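Local coordinates for protein 2-C-methyl-D-erythritol 4-phosphate cytidylyltransferase (Neisseria gonorrhoeae, PDB 1VGW) that probably catalyses the transfer of a cytidylyl group from CTP to 2-C-methyl-D-erythritol 4-phosphate, an early step of isoprenoid precursor synthesis, at residues Leu108-Ala113 with Ala210-Leu215; Gly135-Val140 with Trp164-Pro169; Asn7-Pro12 with Asp51-Val56; Val140-Thr145 with Val158-Leu163. All coordinates share one frame; numbering follows the deposited sequence.

Contact 1 of 4, residues Leu108-Ala113 with Ala210-Leu215; sequences LVHDAA and ARNLKL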
loop_
_atom_site.group_PDB
_atom_site.type_symbol
_atom_site.label_atom_id
_atom_site.label_comp_id
_atom_site.label_asym_id
_atom_site.label_seq_id
_atom_site.Cartn_x
_atom_site.Cartn_y
_atom_site.Cartn_z
ATOM N N LEU B 108 22.187 8.226 -0.478
ATOM C CA LEU B 108 20.804 7.734 -0.690
ATOM C C LEU B 108 20.655 6.299 -0.138
ATOM O O LEU B 108 21.244 5.380 -0.741
ATOM C CB LEU B 108 20.448 7.741 -2.164
ATOM C CG LEU B 108 20.153 9.062 -2.847
ATOM C CD1 LEU B 108 21.469 9.866 -3.114
ATOM C CD2 LEU B 108 19.478 8.848 -4.186
ATOM N N VAL B 109 20.046 6.096 1.010
ATOM C CA VAL B 109 19.901 4.795 1.672
ATOM C C VAL B 109 18.698 4.015 1.127
ATOM O O VAL B 109 17.559 4.414 1.257
ATOM C CB VAL B 109 19.855 4.890 3.194
ATOM C CG1 VAL B 109 20.089 3.545 3.920
ATOM C CG2 VAL B 109 20.938 5.843 3.764
ATOM N N HIS B 110 18.958 2.913 0.405
ATOM C CA HIS B 110 17.874 2.162 -0.240
ATOM C C HIS B 110 17.770 0.697 0.193
ATOM O O HIS B 110 18.801 0.055 0.310
ATOM C CB HIS B 110 18.079 2.152 -1.758
ATOM C CG HIS B 110 16.900 1.687 -2.543
ATOM N ND1 HIS B 110 15.707 2.365 -2.575
ATOM C CD2 HIS B 110 16.731 0.602 -3.341
ATOM C CE1 HIS B 110 14.834 1.711 -3.363
ATOM N NE2 HIS B 110 15.455 0.648 -3.836
ATOM N N ASP B 111 16.548 0.218 0.391
ATOM C CA ASP B 111 16.335 -1.221 0.769
ATOM C C ASP B 111 16.769 -2.182 -0.357
ATOM O O ASP B 111 16.413 -1.962 -1.514
ATOM C CB ASP B 111 14.840 -1.428 0.955
ATOM C CG ASP B 111 14.244 -0.864 2.216
ATOM O OD1 ASP B 111 13.097 -0.366 2.131
ATOM O OD2 ASP B 111 14.875 -0.893 3.276
ATOM N N ALA B 112 17.517 -3.215 -0.076
ATOM C CA ALA B 112 17.922 -4.253 -1.013
ATOM C C ALA B 112 16.760 -4.979 -1.690
ATOM O O ALA B 112 16.883 -5.519 -2.798
ATOM C CB ALA B 112 18.712 -5.346 -0.245
ATOM N N ALA B 113 15.573 -5.016 -1.092
ATOM C CA ALA B 113 14.436 -5.657 -1.682
ATOM C C ALA B 113 13.491 -4.748 -2.426
ATOM O O ALA B 113 12.410 -5.265 -2.787
ATOM C CB ALA B 113 13.650 -6.443 -0.623
ATOM N N ALA B 210 3.563 3.627 -6.598
ATOM C CA ALA B 210 2.914 2.396 -6.238
ATOM C C ALA B 210 3.687 1.139 -6.620
ATOM O O ALA B 210 3.502 0.088 -6.002
ATOM C CB ALA B 210 1.524 2.311 -6.890
ATOM N N ARG B 211 4.549 1.241 -7.634
ATOM C CA ARG B 211 5.370 0.110 -8.063
ATOM C C ARG B 211 6.616 -0.049 -7.196
ATOM O O ARG B 211 7.210 -1.142 -7.193
ATOM C CB ARG B 211 5.857 0.295 -9.518
ATOM C CG ARG B 211 4.779 0.407 -10.572
ATOM C CD ARG B 211 4.971 1.690 -11.399
ATOM N NE ARG B 211 6.013 1.596 -12.380
ATOM C CZ ARG B 211 6.635 2.578 -13.016
ATOM N NH1 ARG B 211 7.599 2.296 -13.894
ATOM N NH2 ARG B 211 6.315 3.844 -12.789
ATOM N N ASN B 212 7.007 0.969 -6.434
ATOM C CA ASN B 212 8.200 0.929 -5.574
ATOM C C ASN B 212 7.977 0.119 -4.321
ATOM O O ASN B 212 8.414 0.465 -3.195
ATOM C CB ASN B 212 8.577 2.384 -5.208
ATOM C CG ASN B 212 9.904 2.556 -4.518
ATOM O OD1 ASN B 212 10.821 1.733 -4.645
ATOM N ND2 ASN B 212 10.051 3.632 -3.746
ATOM N N LEU B 213 7.286 -1.013 -4.438
ATOM C CA LEU B 213 6.971 -1.830 -3.278
ATOM C C LEU B 213 8.134 -2.702 -2.868
ATOM O O LEU B 213 9.039 -2.937 -3.641
ATOM C CB LEU B 213 5.723 -2.652 -3.494
ATOM C CG LEU B 213 5.564 -3.495 -4.745
ATOM C CD1 LEU B 213 6.806 -4.274 -5.109
ATOM C CD2 LEU B 213 4.358 -4.436 -4.562
ATOM N N LYS B 214 8.085 -3.219 -1.666
ATOM C CA LYS B 214 9.149 -4.080 -1.146
ATOM C C LYS B 214 8.753 -5.543 -1.242
ATOM O O LYS B 214 7.567 -5.857 -1.092
ATOM C CB LYS B 214 9.343 -3.685 0.336
ATOM C CG LYS B 214 10.674 -4.077 0.925
ATOM C CD LYS B 214 10.685 -3.875 2.445
ATOM C CE LYS B 214 12.078 -4.131 2.982
ATOM N NZ LYS B 214 12.110 -4.417 4.440
ATOM N N LEU B 215 9.689 -6.432 -1.486
ATOM C CA LEU B 215 9.466 -7.855 -1.570
ATOM C C LEU B 215 9.623 -8.503 -0.189
ATOM O O LEU B 215 10.746 -8.755 0.242
ATOM C CB LEU B 215 10.391 -8.513 -2.597
ATOM C CG LEU B 215 10.281 -10.034 -2.788
ATOM C CD1 LEU B 215 8.927 -10.568 -2.334
ATOM C CD2 LEU B 215 10.484 -10.437 -4.247
#
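Ala113 and Leu215 carry the single hydrogen bond of the contact: the amide N of Leu215 donates to the carbonyl O of Ala113 over 3.2 Å, standing 37° above the carbonyl plane. Apolar packing borders this bond. The CB of Ala113 touches both the CB of Leu215 (4.3 Å) and the CG of Lys214 (4.1 Å). Here the loop that leaves strand 106-109 of the central sheet meets the loop between strand 204-207 and helix 218-228, and the pair borders the predicted active site of this cytidylyltransferase: Lys214 probably positions the methylerythritol phosphate. Charge comes next. With CG anti to its backbone N (chi1 -159°) and the rest of the chain extended, Lys214 crosses Asp111 at about a right angle, bringing its CE to 4.0 Å from the OD1 of Asp111. Its NZ stays 4.6 Å from the OD2 of Asp111, too long for a salt bridge; the carboxylate is instead held by Arg114 and Arg84. Among the polar groups, the OD1 of Asn212 lies at the edge of the His110 ring, 4.2 Å from CE1 of His110, whose NE2 hydrogen-bonds to the O of Arg114, while the ND2 of Asn212 bonds to Gln167 and Thr168.

Contact 2 of 4, residues Gly135-Val140 with Trp164-Pro169; sequences GGILAV and WQAQTP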
loop_
_atom_site.group_PDB
_atom_site.type_symbol
_atom_site.label_atom_id
_atom_site.label_comp_id
_atom_site.label_asym_id
_atom_site.label_seq_id
_atom_site.Cartn_x
_atom_site.Cartn_y
_atom_site.Cartn_z
ATOM N N GLY B 135 17.458 17.379 3.377
ATOM C CA GLY B 135 17.247 16.047 2.831
ATOM C C GLY B 135 15.762 15.796 2.579
ATOM O O GLY B 135 14.954 16.722 2.731
ATOM N N GLY B 136 15.420 14.537 2.337
ATOM C CA GLY B 136 14.024 14.239 1.971
ATOM C C GLY B 136 13.898 12.755 1.604
ATOM O O GLY B 136 14.878 12.033 1.610
ATOM N N ILE B 137 12.633 12.258 1.490
ATOM C CA ILE B 137 12.443 10.850 1.222
ATOM C C ILE B 137 11.334 10.640 0.211
ATOM O O ILE B 137 10.497 11.500 -0.006
ATOM C CB ILE B 137 12.039 10.047 2.482
ATOM C CG1 ILE B 137 10.605 10.417 2.906
ATOM C CG2 ILE B 137 13.002 10.233 3.645
ATOM C CD1 ILE B 137 10.129 9.683 4.153
ATOM N N LEU B 138 11.334 9.435 -0.388
ATOM C CA LEU B 138 10.186 9.136 -1.279
ATOM C C LEU B 138 9.050 8.654 -0.350
ATOM O O LEU B 138 9.330 8.085 0.731
ATOM C CB LEU B 138 10.500 8.056 -2.296
ATOM C CG LEU B 138 11.445 8.372 -3.446
ATOM C CD1 LEU B 138 11.597 7.186 -4.393
ATOM C CD2 LEU B 138 10.995 9.596 -4.219
ATOM N N ALA B 139 7.816 8.966 -0.729
ATOM C CA ALA B 139 6.686 8.516 0.142
ATOM C C ALA B 139 5.379 8.695 -0.631
ATOM O O ALA B 139 5.421 9.357 -1.704
ATOM C CB ALA B 139 6.709 9.309 1.421
ATOM N N VAL B 140 4.327 8.025 -0.236
ATOM C CA VAL B 140 3.009 8.136 -0.862
ATOM C C VAL B 140 1.924 8.419 0.179
ATOM O O VAL B 140 1.916 7.867 1.290
ATOM C CB VAL B 140 2.610 6.870 -1.658
ATOM C CG1 VAL B 140 3.639 6.557 -2.750
ATOM C CG2 VAL B 140 2.402 5.656 -0.779
ATOM N N TRP B 164 1.231 10.093 5.321
ATOM C CA TRP B 164 2.002 9.498 4.254
ATOM C C TRP B 164 2.722 8.207 4.656
ATOM O O TRP B 164 3.211 8.054 5.776
ATOM C CB TRP B 164 3.136 10.495 3.790
ATOM C CG TRP B 164 2.607 11.747 3.184
ATOM C CD1 TRP B 164 1.929 12.752 3.840
ATOM C CD2 TRP B 164 2.700 12.197 1.825
ATOM N NE1 TRP B 164 1.503 13.696 2.964
ATOM C CE2 TRP B 164 1.983 13.406 1.724
ATOM C CE3 TRP B 164 3.252 11.659 0.673
ATOM C CZ2 TRP B 164 1.826 14.102 0.529
ATOM C CZ3 TRP B 164 3.124 12.358 -0.525
ATOM C CH2 TRP B 164 2.421 13.573 -0.588
ATOM N N GLN B 165 2.973 7.303 3.707
ATOM C CA GLN B 165 3.727 6.093 3.990
ATOM C C GLN B 165 5.141 6.242 3.414
ATOM O O GLN B 165 5.269 6.491 2.223
ATOM C CB GLN B 165 3.086 4.865 3.333
ATOM C CG GLN B 165 1.632 4.668 3.674
ATOM C CD GLN B 165 0.888 3.942 2.558
ATOM O OE1 GLN B 165 0.986 2.728 2.423
ATOM N NE2 GLN B 165 0.160 4.726 1.766
ATOM N N ALA B 166 6.163 6.051 4.234
ATOM C CA ALA B 166 7.526 6.201 3.789
ATOM C C ALA B 166 8.004 5.041 2.928
ATOM O O ALA B 166 7.635 3.871 3.171
ATOM C CB ALA B 166 8.408 6.338 5.035
ATOM N N GLN B 167 8.788 5.312 1.918
ATOM C CA GLN B 167 9.452 4.352 1.049
ATOM C C GLN B 167 10.958 4.653 1.136
ATOM O O GLN B 167 11.374 5.207 2.183
ATOM C CB GLN B 167 8.991 4.463 -0.392
ATOM C CG GLN B 167 7.519 4.196 -0.610
ATOM C CD GLN B 167 7.087 4.152 -2.055
ATOM O OE1 GLN B 167 7.541 4.945 -2.907
ATOM N NE2 GLN B 167 6.174 3.215 -2.353
ATOM N N THR B 168 11.767 4.177 0.231
ATOM C CA THR B 168 13.185 4.463 0.137
ATOM C C THR B 168 13.438 4.759 -1.336
ATOM O O THR B 168 12.534 4.437 -2.158
ATOM C CB THR B 168 14.070 3.369 0.675
ATOM O OG1 THR B 168 14.066 2.266 -0.229
ATOM C CG2 THR B 168 13.679 2.864 2.070
ATOM N N PRO B 169 14.530 5.398 -1.728
ATOM C CA PRO B 169 15.621 5.811 -0.888
ATOM C C PRO B 169 15.310 7.007 -0.031
ATOM O O PRO B 169 14.284 7.674 -0.260
ATOM C CB PRO B 169 16.746 6.163 -1.894
ATOM C CG PRO B 169 16.276 5.659 -3.220
ATOM C CD PRO B 169 14.764 5.823 -3.158
#
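Val140 and Gln165 form a hydrogen-bonded pair of an antiparallel ladder, and Ala139 with Ala166 the adjoining non-hydrogen-bonded pair, where strands 136-141 and 163-167 of the central mixed sheet lead out toward the two-stranded arm 146-149/154-158. The N of Gln165 donates to the O of Val140 at 2.7 Å. Across the alanine pair the CA atoms are 4.4 Å apart, and the CB of Ala139 settles 3.3 Å from the carbonyl O of Gln165. On the alanine side, the tip of Ile137 reaches along the strand, its CD1 lying 3.9 Å from the CB of Ala166. The edge of the Trp164 ring faces the C of Ala139, and its CE3 lies 3.5 Å from the C of Val140; CG anti to the carbonyl carbon (chi1 -65°) brings the six-membered ring against the neighbouring strand. At residue 168 the chain turns a corner into a cis peptide bond before Pro169. Leu138 fills the bend, its CD1 touching the CD of Pro169 at 3.7 Å with both side chains pointing the same way. Beyond, Trp164 and Gln165 pair with a strand of the second subunit, continuing the sheet across the dimer. The side-chain NE2 of Gln165, weakly hydrogen-bonded to the O of Pro141, lies 3.5 Å from the CG2 of Val140.

Contact 3 of 4, residues Asn7-Pro12 with Asp51-Val56; sequences NIALIP and DLTVVV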
loop_
_atom_site.group_PDB
_atom_site.type_symbol
_atom_site.label_atom_id
_atom_site.label_comp_id
_atom_site.label_asym_id
_atom_site.label_seq_id
_atom_site.Cartn_x
_atom_site.Cartn_y
_atom_site.Cartn_z
ATOM N N ASN B 7 26.421 12.267 -5.414
ATOM C CA ASN B 7 25.244 11.437 -5.080
ATOM C C ASN B 7 25.691 9.979 -4.926
ATOM O O ASN B 7 26.089 9.382 -5.953
ATOM C CB ASN B 7 24.230 11.551 -6.210
ATOM C CG ASN B 7 23.502 12.881 -6.135
ATOM O OD1 ASN B 7 23.017 13.228 -5.050
ATOM N ND2 ASN B 7 23.419 13.564 -7.256
ATOM N N ILE B 8 25.694 9.469 -3.706
ATOM C CA ILE B 8 26.143 8.109 -3.434
ATOM C C ILE B 8 25.065 7.163 -2.910
ATOM O O ILE B 8 24.500 7.364 -1.816
ATOM C CB ILE B 8 27.300 8.139 -2.409
ATOM C CG1 ILE B 8 28.436 9.075 -2.889
ATOM C CG2 ILE B 8 27.872 6.769 -2.120
ATOM C CD1 ILE B 8 29.346 9.474 -1.745
ATOM N N ALA B 9 24.786 6.068 -3.613
ATOM C CA ALA B 9 23.773 5.089 -3.149
ATOM C C ALA B 9 24.332 4.138 -2.112
ATOM O O ALA B 9 25.482 3.641 -2.269
ATOM C CB ALA B 9 23.212 4.270 -4.302
ATOM N N LEU B 10 23.599 3.938 -1.016
ATOM C CA LEU B 10 24.095 2.974 0.016
ATOM C C LEU B 10 22.966 1.946 0.258
ATOM O O LEU B 10 21.800 2.272 0.518
ATOM C CB LEU B 10 24.524 3.668 1.278
ATOM C CG LEU B 10 24.908 2.932 2.520
ATOM C CD1 LEU B 10 26.218 2.160 2.341
ATOM C CD2 LEU B 10 25.089 3.848 3.755
ATOM N N ILE B 11 23.305 0.676 0.104
ATOM C CA ILE B 11 22.318 -0.431 0.185
ATOM C C ILE B 11 22.715 -1.435 1.250
ATOM O O ILE B 11 23.714 -2.143 1.124
ATOM C CB ILE B 11 22.288 -1.142 -1.210
ATOM C CG1 ILE B 11 21.679 -0.195 -2.263
ATOM C CG2 ILE B 11 21.475 -2.443 -1.146
ATOM C CD1 ILE B 11 21.778 -0.683 -3.670
ATOM N N PRO B 12 22.083 -1.360 2.414
ATOM C CA PRO B 12 22.365 -2.272 3.516
ATOM C C PRO B 12 21.735 -3.642 3.210
ATOM O O PRO B 12 20.508 -3.714 3.128
ATOM C CB PRO B 12 21.677 -1.603 4.687
ATOM C CG PRO B 12 20.545 -0.832 4.104
ATOM C CD PRO B 12 20.840 -0.604 2.657
ATOM N N ASP B 51 26.843 8.888 -8.645
ATOM C CA ASP B 51 28.269 8.839 -8.919
ATOM C C ASP B 51 28.944 7.597 -8.380
ATOM O O ASP B 51 30.088 7.306 -8.737
ATOM C CB ASP B 51 28.924 10.098 -8.244
ATOM C CG ASP B 51 28.216 11.359 -8.686
ATOM O OD1 ASP B 51 28.203 11.648 -9.908
ATOM O OD2 ASP B 51 27.557 12.029 -7.847
ATOM N N LEU B 52 28.317 6.895 -7.440
ATOM C CA LEU B 52 28.896 5.716 -6.843
ATOM C C LEU B 52 27.767 4.906 -6.164
ATOM O O LEU B 52 26.709 5.476 -5.829
ATOM C CB LEU B 52 29.943 6.117 -5.797
ATOM C CG LEU B 52 30.695 5.031 -5.056
ATOM C CD1 LEU B 52 31.842 4.457 -5.894
ATOM C CD2 LEU B 52 31.260 5.490 -3.727
ATOM N N THR B 53 28.015 3.611 -6.029
ATOM C CA THR B 53 27.069 2.690 -5.395
ATOM C C THR B 53 27.835 1.739 -4.491
ATOM O O THR B 53 28.908 1.232 -4.840
ATOM C CB THR B 53 26.248 1.935 -6.441
ATOM O OG1 THR B 53 25.499 2.881 -7.209
ATOM C CG2 THR B 53 25.343 0.887 -5.855
ATOM N N VAL B 54 27.387 1.625 -3.244
ATOM C CA VAL B 54 28.016 0.741 -2.279
ATOM C C VAL B 54 26.949 -0.212 -1.678
ATOM O O VAL B 54 25.814 0.237 -1.536
ATOM C CB VAL B 54 28.659 1.503 -1.119
ATOM C CG1 VAL B 54 29.469 0.595 -0.215
ATOM C CG2 VAL B 54 29.584 2.624 -1.658
ATOM N N VAL B 55 27.326 -1.452 -1.444
ATOM C CA VAL B 55 26.475 -2.488 -0.873
ATOM C C VAL B 55 27.197 -3.027 0.366
ATOM O O VAL B 55 28.400 -3.264 0.202
ATOM C CB VAL B 55 26.271 -3.717 -1.794
ATOM C CG1 VAL B 55 25.234 -4.650 -1.120
ATOM C CG2 VAL B 55 25.768 -3.320 -3.167
ATOM N N VAL B 56 26.555 -3.064 1.508
ATOM C CA VAL B 56 27.241 -3.577 2.699
ATOM C C VAL B 56 26.629 -4.937 3.088
ATOM O O VAL B 56 25.419 -5.026 3.341
ATOM C CB VAL B 56 27.137 -2.639 3.900
ATOM C CG1 VAL B 56 27.808 -3.277 5.105
ATOM C CG2 VAL B 56 27.757 -1.273 3.615
#
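Asp51 holds the backbone of Asn7 at the start of the strand pair, accepting from its N and donating to its O. The CB of Asp51 lies 3.7 Å from the carbonyl O of Asn7. CG, anti to the carbonyl carbon of Asp51 (chi1 -53°), comes next, 3.8 Å from the amide N of Asn7. From there OD2 takes the N-H of Asn7 in a straight bond of 2.7 Å, meeting it nearly in line with its own C-O bond. The backbone N of Asp51 answers by donating to the O of Asn7 at 2.8 Å, so a side-chain acceptor and a main-chain donor fix the same residue. Past this point the two chains run as a parallel ladder, their axes 16° apart. The N of Ala9 donates to the O of Leu52 at 3.0 Å, Val54 N to Ala9 O, Ile11 N to Val54 O, and Val56 N to Ile11 O. Strands 7-12 and 52-56, joined through helix 36-45, make a beta-alpha-beta crossover of the Rossmann-like nucleotidyltransferase core. That helix packs on the face bearing Ala9, Ile11, Thr53 and Val55. The other face carries Ile8 and Leu52 side by side, the CG2 of Ile8 4.0 Å from the CD2 of Leu52, and Leu10 with Val54 and Val56. Leu10 holds CG anti to its backbone N (chi1 173°), which sends CD1 across to the CG2 of Val56 at 4.0 Å; helix 84-98 packs on Leu10 and Pro12 of this face.

Contact 4 of 4, residues Val140-Thr145 with Val158-Leu163; sequences VPVADT and VDRSGL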
loop_
_atom_site.group_PDB
_atom_site.type_symbol
_atom_site.label_atom_id
_atom_site.label_comp_id
_atom_site.label_asym_id
_atom_site.label_seq_id
_atom_site.Cartn_x
_atom_site.Cartn_y
_atom_site.Cartn_z
ATOM N N VAL B 140 4.327 8.025 -0.236
ATOM C CA VAL B 140 3.009 8.136 -0.862
ATOM C C VAL B 140 1.924 8.419 0.179
ATOM O O VAL B 140 1.916 7.867 1.290
ATOM C CB VAL B 140 2.610 6.870 -1.658
ATOM C CG1 VAL B 140 3.639 6.557 -2.750
ATOM C CG2 VAL B 140 2.402 5.656 -0.779
ATOM N N PRO B 141 0.932 9.230 -0.152
ATOM C CA PRO B 141 -0.122 9.547 0.800
ATOM C C PRO B 141 -0.931 8.329 1.175
ATOM O O PRO B 141 -1.066 7.432 0.326
ATOM C CB PRO B 141 -0.974 10.586 0.076
ATOM C CG PRO B 141 -0.127 11.101 -1.033
ATOM C CD PRO B 141 0.754 9.933 -1.430
ATOM N N VAL B 142 -1.379 8.240 2.428
ATOM C CA VAL B 142 -2.220 7.119 2.873
ATOM C C VAL B 142 -3.613 7.290 2.281
ATOM O O VAL B 142 -4.287 8.239 2.634
ATOM C CB VAL B 142 -2.348 7.105 4.401
ATOM C CG1 VAL B 142 -3.356 6.021 4.839
ATOM C CG2 VAL B 142 -0.990 6.815 5.052
ATOM N N ALA B 143 -4.017 6.479 1.324
ATOM C CA ALA B 143 -5.318 6.632 0.703
ATOM C C ALA B 143 -6.490 5.918 1.364
ATOM O O ALA B 143 -7.608 6.414 1.176
ATOM C CB ALA B 143 -5.210 6.217 -0.779
ATOM N N ASP B 144 -6.329 4.833 2.080
ATOM C CA ASP B 144 -7.435 4.099 2.715
ATOM C C ASP B 144 -7.678 4.500 4.164
ATOM O O ASP B 144 -6.728 4.843 4.881
ATOM C CB ASP B 144 -7.071 2.584 2.717
ATOM C CG ASP B 144 -7.094 1.937 1.354
ATOM O OD1 ASP B 144 -6.326 0.960 1.158
ATOM O OD2 ASP B 144 -7.872 2.387 0.468
ATOM N N THR B 145 -8.882 4.320 4.692
ATOM C CA THR B 145 -9.179 4.559 6.110
ATOM C C THR B 145 -8.313 3.703 7.033
ATOM O O THR B 145 -8.179 2.500 6.807
ATOM C CB THR B 145 -10.660 4.193 6.385
ATOM O OG1 THR B 145 -11.498 5.050 5.591
ATOM C CG2 THR B 145 -11.003 4.297 7.855
ATOM N N VAL B 158 -8.566 5.841 12.961
ATOM C CA VAL B 158 -7.617 6.950 13.114
ATOM C C VAL B 158 -7.549 7.821 11.881
ATOM O O VAL B 158 -7.522 7.409 10.737
ATOM C CB VAL B 158 -6.295 6.553 13.728
ATOM C CG1 VAL B 158 -5.983 5.089 13.561
ATOM C CG2 VAL B 158 -5.122 7.383 13.213
ATOM N N ASP B 159 -7.596 9.123 12.100
ATOM C CA ASP B 159 -7.623 10.160 11.068
ATOM C C ASP B 159 -6.418 10.095 10.143
ATOM O O ASP B 159 -5.275 10.068 10.613
ATOM C CB ASP B 159 -7.671 11.492 11.821
ATOM C CG ASP B 159 -7.824 12.688 10.948
ATOM O OD1 ASP B 159 -8.132 12.580 9.743
ATOM O OD2 ASP B 159 -7.623 13.787 11.514
ATOM N N ARG B 160 -6.671 10.025 8.830
ATOM C CA ARG B 160 -5.608 9.877 7.857
ATOM C C ARG B 160 -5.202 11.201 7.202
ATOM O O ARG B 160 -4.205 11.294 6.481
ATOM C CB ARG B 160 -5.892 8.769 6.887
ATOM C CG ARG B 160 -6.545 8.987 5.576
ATOM C CD ARG B 160 -8.021 8.853 5.516
ATOM N NE ARG B 160 -8.642 8.624 4.237
ATOM C CZ ARG B 160 -8.439 9.209 3.074
ATOM N NH1 ARG B 160 -7.532 10.183 2.888
ATOM N NH2 ARG B 160 -9.164 8.844 2.035
ATOM N N SER B 161 -5.924 12.256 7.468
ATOM C CA SER B 161 -5.659 13.588 6.922
ATOM C C SER B 161 -4.214 14.007 7.041
ATOM O O SER B 161 -3.587 13.938 8.089
ATOM C CB SER B 161 -6.584 14.554 7.718
ATOM O OG SER B 161 -6.368 15.870 7.302
ATOM N N GLY B 162 -3.548 14.321 5.932
ATOM C CA GLY B 162 -2.157 14.671 5.879
ATOM C C GLY B 162 -1.173 13.563 6.166
ATOM O O GLY B 162 0.031 13.909 6.311
ATOM N N LEU B 163 -1.523 12.282 6.189
ATOM C CA LEU B 163 -0.610 11.200 6.479
ATOM C C LEU B 163 -0.036 10.536 5.220
ATOM O O LEU B 163 -0.666 10.588 4.159
ATOM C CB LEU B 163 -1.205 10.106 7.365
ATOM C CG LEU B 163 -1.773 10.475 8.728
ATOM C CD1 LEU B 163 -1.913 9.241 9.626
ATOM C CD2 LEU B 163 -0.878 11.532 9.430
#
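Val142 meets Leu163 through one hydrogen bond and one hydrophobic touch: its N donates to the O of Leu163 at 3.0 Å from 40° above the carbonyl plane, and its CG2 lies 4.0 Å from the CB of Leu163. Beside them the side chain of Arg160, bent at chi2 (-92°), folds over the backbone of residues 142-143. Its CG rests 3.8 Å from the O of Val142, and the carbonyl O of Ala143 sits over one face of the guanidinium, 3.0 Å from NH2 of Arg160, at an angle too poor for a hydrogen bond. A type II beta turn, closed by Leu163 N to Arg160 O at 2.9 Å, places Arg160 and Leu163 at its two ends; an Asx turn, with Asp159 OD1 accepting from Ser161 N, overlaps its start. Further out, this end of the arm belongs to the dimer: Leu163 pairs with a strand of the second subunit, and Asp144 makes a salt bridge to Arg114 of that subunit. Arg160 is predicted to position the methylerythritol phosphate. The oxygens of Val142 and Ala143 over its guanidinium face probably attract it electrostatically, with no hydrogen bond tying the group across this contact.

All four contacts reach the same mixed sheet. Contact 3 closes first along the chain; contact 1 then spans residues 108 to 215, enclosing contact 2, which in turn encloses contact 4. Strand 7-12 of contact 3 neighbours strand 106-109 of contact 1, and the centres of contacts 1 and 3 lie about 14 Å apart, while contacts 2 and 4 share Val140 and strand 136-141. Contacts 1 and 2 touch, with centres about 10 Å apart, where the loops at the predicted active site meet the corner at Thr168. Contacts 3 and 4 lie farthest apart, about 32 Å between centres, on opposite sides of the chain's centre: the nucleotidyltransferase core at one end, the dimer-forming arm at the other.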